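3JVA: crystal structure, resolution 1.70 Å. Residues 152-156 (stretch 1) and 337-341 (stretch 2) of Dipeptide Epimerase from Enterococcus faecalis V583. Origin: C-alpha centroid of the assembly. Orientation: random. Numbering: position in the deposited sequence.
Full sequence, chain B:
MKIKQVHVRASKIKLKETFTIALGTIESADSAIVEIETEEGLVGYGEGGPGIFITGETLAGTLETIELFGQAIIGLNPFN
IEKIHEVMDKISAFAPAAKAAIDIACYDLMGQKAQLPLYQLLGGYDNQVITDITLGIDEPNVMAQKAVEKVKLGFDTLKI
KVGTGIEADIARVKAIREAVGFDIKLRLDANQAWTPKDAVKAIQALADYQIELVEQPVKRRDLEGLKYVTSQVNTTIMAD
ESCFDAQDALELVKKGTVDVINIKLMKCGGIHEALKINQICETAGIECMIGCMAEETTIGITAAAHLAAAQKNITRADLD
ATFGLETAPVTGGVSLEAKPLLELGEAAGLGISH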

ATOM      1  N   LYS B 152      26.409  -5.558 -44.562  1.00 28.69           N
ATOM      2  CA  LYS B 152      27.627  -5.398 -45.355  1.00 31.25           C
ATOM      3  C   LYS B 152      28.159  -3.982 -45.168  1.00 30.37           C
ATOM      4  O   LYS B 152      29.356  -3.735 -45.301  1.00 30.99           O
ATOM      5  N   LEU B 153      27.252  -3.061 -44.859  1.00 29.27           N
ATOM      6  CA  LEU B 153      27.603  -1.665 -44.632  1.00 30.10           C
ATOM      7  C   LEU B 153      28.223  -1.480 -43.245  1.00 29.30           C
ATOM      8  O   LEU B 153      28.735  -0.404 -42.919  1.00 28.78           O
ATOM      9  N   GLY B 154      28.174  -2.529 -42.426  1.00 26.42           N
ATOM     10  CA  GLY B 154      28.762  -2.452 -41.097  1.00 25.32           C
ATOM     11  C   GLY B 154      27.781  -2.405 -39.936  1.00 23.75           C
ATOM     12  O   GLY B 154      28.182  -2.489 -38.774  1.00 25.08           O
ATOM     13  N   PHE B 155      26.496  -2.266 -40.234  1.00 23.55           N
ATOM     14  CA  PHE B 155      25.498  -2.215 -39.169  1.00 24.70           C
ATOM     15  C   PHE B 155      25.445  -3.531 -38.397  1.00 25.69           C
ATOM     16  O   PHE B 155      25.470  -4.608 -38.990  1.00 25.11           O
ATOM     17  N   ASP B 156      25.383  -3.437 -37.075  1.00 26.38           N
ATOM     18  CA  ASP B 156      25.323  -4.624 -36.230  1.00 26.77           C
ATOM     19  C   ASP B 156      23.975  -4.705 -35.517  1.00 25.78           C
ATOM     20  O   ASP B 156      23.718  -5.641 -34.760  1.00 25.82           O
ATOM     21  N   GLU B 337      25.435   9.543 -45.665  1.00 26.49           N
ATOM     22  CA  GLU B 337      26.031   8.224 -45.864  1.00 28.83           C
ATOM     23  C   GLU B 337      25.577   7.211 -44.812  1.00 29.00           C
ATOM     24  O   GLU B 337      25.701   7.455 -43.614  1.00 29.00           O
ATOM     25  N   ALA B 338      25.057   6.072 -45.264  1.00 28.11           N
ATOM     26  CA  ALA B 338      24.599   5.036 -44.345  1.00 28.70           C
ATOM     27  C   ALA B 338      25.799   4.327 -43.724  1.00 29.34           C
ATOM     28  O   ALA B 338      26.457   3.502 -44.362  1.00 28.60           O
ATOM     29  N   LYS B 339      26.080   4.675 -42.473  1.00 29.84           N
ATOM     30  CA  LYS B 339      27.196   4.112 -41.714  1.00 29.69           C
ATOM     31  C   LYS B 339      26.724   3.970 -40.270  1.00 29.78           C
ATOM     32  O   LYS B 339      25.984   4.820 -39.771  1.00 29.88           O
ATOM     33  N   PRO B 340      27.141   2.901 -39.579  1.00 27.82           N
ATOM     34  CA  PRO B 340      26.709   2.733 -38.186  1.00 27.12           C
ATOM     35  C   PRO B 340      27.424   3.653 -37.200  1.00 27.27           C
ATOM     36  O   PRO B 340      26.843   4.057 -36.191  1.00 27.53           O
ATOM     37  N   LEU B 341      28.677   3.991 -37.491  1.00 26.07           N
ATOM     38  CA  LEU B 341      29.443   4.845 -36.601  1.00 26.87           C
ATOM     39  C   LEU B 341      29.361   6.325 -36.956  1.00 26.55           C
ATOM     40  O   LEU B 341      29.842   6.760 -38.004  1.00 27.27           O
TER

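Pro340 and Phe155 carry this contact, with 75 and 63 Å² of each covered by the opposing stretch out of 256 Å² buried in total. The CA-to-CB bond of Pro340 points toward stretch 1, and its ring adopts the C-gamma endo pucker. Phe155 leaves its backbone sideways, but chi1 of -73° (m) and chi2 of -80° bring the end of the ring nearer. Pro340 CD then lies 4.0 Å from the centroid of the Phe155 ring (CG through CZ) and 7° off the ring normal, which identifies a CH-pi contact over the face. Beside it, Phe155 CD1 meets Pro340 CB at 3.6 Å, and Phe155 CZ approaches the backbone at Lys339 C to 3.4 Å.

Ala338, also directed toward stretch 1, adds 47 Å²; its CB lies 3.9 Å from Leu153 CD2 and 4.2 Å from Phe155 CE2, so one methyl group serves two apolar neighbours. Leu153 points in with chi1 off-well at -109° and chi2 p. At Gly154, phi of 109° would jam a CB against the preceding carbonyl; its own O sits 3.5 Å from Pro340 CG.

No hydrogen bond crosses the interface, leaving van der Waals packing and the CH-pi contact. Lys339 points away, its NZ making a weak hydrogen bond to Leu341 O at 3.1 Å within its own stretch.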

ATOM      1  CB  LYS B 152      27.348  -5.641 -46.838  1.00 33.31           C
ATOM      2  CG  LYS B 152      26.762  -7.005 -47.139  1.00 38.54           C
ATOM      3  CD  LYS B 152      26.797  -7.318 -48.627  1.00 41.74           C
ATOM      4  CE  LYS B 152      26.190  -8.687 -48.900  1.00 43.45           C
ATOM      5  NZ  LYS B 152      26.755  -9.725 -47.992  1.00 42.91           N
ATOM      6  CB  LEU B 153      26.353  -0.791 -44.779  1.00 32.20           C
ATOM      7  CG  LEU B 153      26.218   0.128 -46.000  1.00 35.86           C
ATOM      8  CD1 LEU B 153      26.812  -0.507 -47.241  1.00 34.15           C
ATOM      9  CD2 LEU B 153      24.748   0.459 -46.203  1.00 34.00           C
ATOM     10  CB  PHE B 155      24.126  -1.889 -39.761  1.00 25.28           C
ATOM     11  CG  PHE B 155      23.993  -0.460 -40.201  1.00 25.80           C
ATOM     12  CD1 PHE B 155      23.740   0.543 -39.270  1.00 25.28           C
ATOM     13  CD2 PHE B 155      24.185  -0.107 -41.531  1.00 25.81           C
ATOM     14  CE1 PHE B 155      23.684   1.880 -39.657  1.00 24.52           C
ATOM     15  CE2 PHE B 155      24.133   1.229 -41.930  1.00 26.72           C
ATOM     16  CZ  PHE B 155      23.881   2.224 -40.989  1.00 26.26           C
ATOM     17  CB  ASP B 156      26.462  -4.601 -35.205  1.00 30.05           C
ATOM     18  CG  ASP B 156      26.366  -3.427 -34.241  1.00 34.61           C
ATOM     19  OD1 ASP B 156      27.325  -3.215 -33.464  1.00 36.32           O
ATOM     20  OD2 ASP B 156      25.335  -2.721 -34.252  1.00 34.90           O
ATOM     21  CB  GLU B 337      27.554   8.348 -45.836  1.00 31.60           C
ATOM     22  CG  GLU B 337      28.297   7.082 -46.213  1.00 37.66           C
ATOM     23  CD  GLU B 337      29.801   7.253 -46.112  1.00 40.11           C
ATOM     24  OE1 GLU B 337      30.307   7.428 -44.984  1.00 41.72           O
ATOM     25  OE2 GLU B 337      30.473   7.219 -47.164  1.00 44.37           O
ATOM     26  CB  ALA B 338      23.710   4.034 -45.083  1.00 29.16           C
ATOM     27  CB  LYS B 339      28.404   5.057 -41.760  1.00 31.48           C
ATOM     28  CG  LYS B 339      28.088   6.488 -41.307  1.00 33.99           C
ATOM     29  CD  LYS B 339      29.339   7.316 -40.998  1.00 37.00           C
ATOM     30  CE  LYS B 339      28.969   8.668 -40.360  1.00 32.70           C
ATOM     31  NZ  LYS B 339      30.129   9.364 -39.706  1.00 35.04           N
ATOM     32  CB  PRO B 340      26.996   1.257 -37.913  1.00 26.42           C
ATOM     33  CG  PRO B 340      28.217   1.002 -38.763  1.00 25.11           C
ATOM     34  CD  PRO B 340      27.852   1.701 -40.060  1.00 28.21           C
ATOM     35  CB  LEU B 341      30.911   4.407 -36.573  1.00 29.08           C
ATOM     36  CG  LEU B 341      31.801   5.190 -35.602  1.00 30.35           C
ATOM     37  CD1 LEU B 341      31.344   4.948 -34.172  1.00 30.42           C
ATOM     38  CD2 LEU B 341      33.248   4.762 -35.778  1.00 33.65           C
TER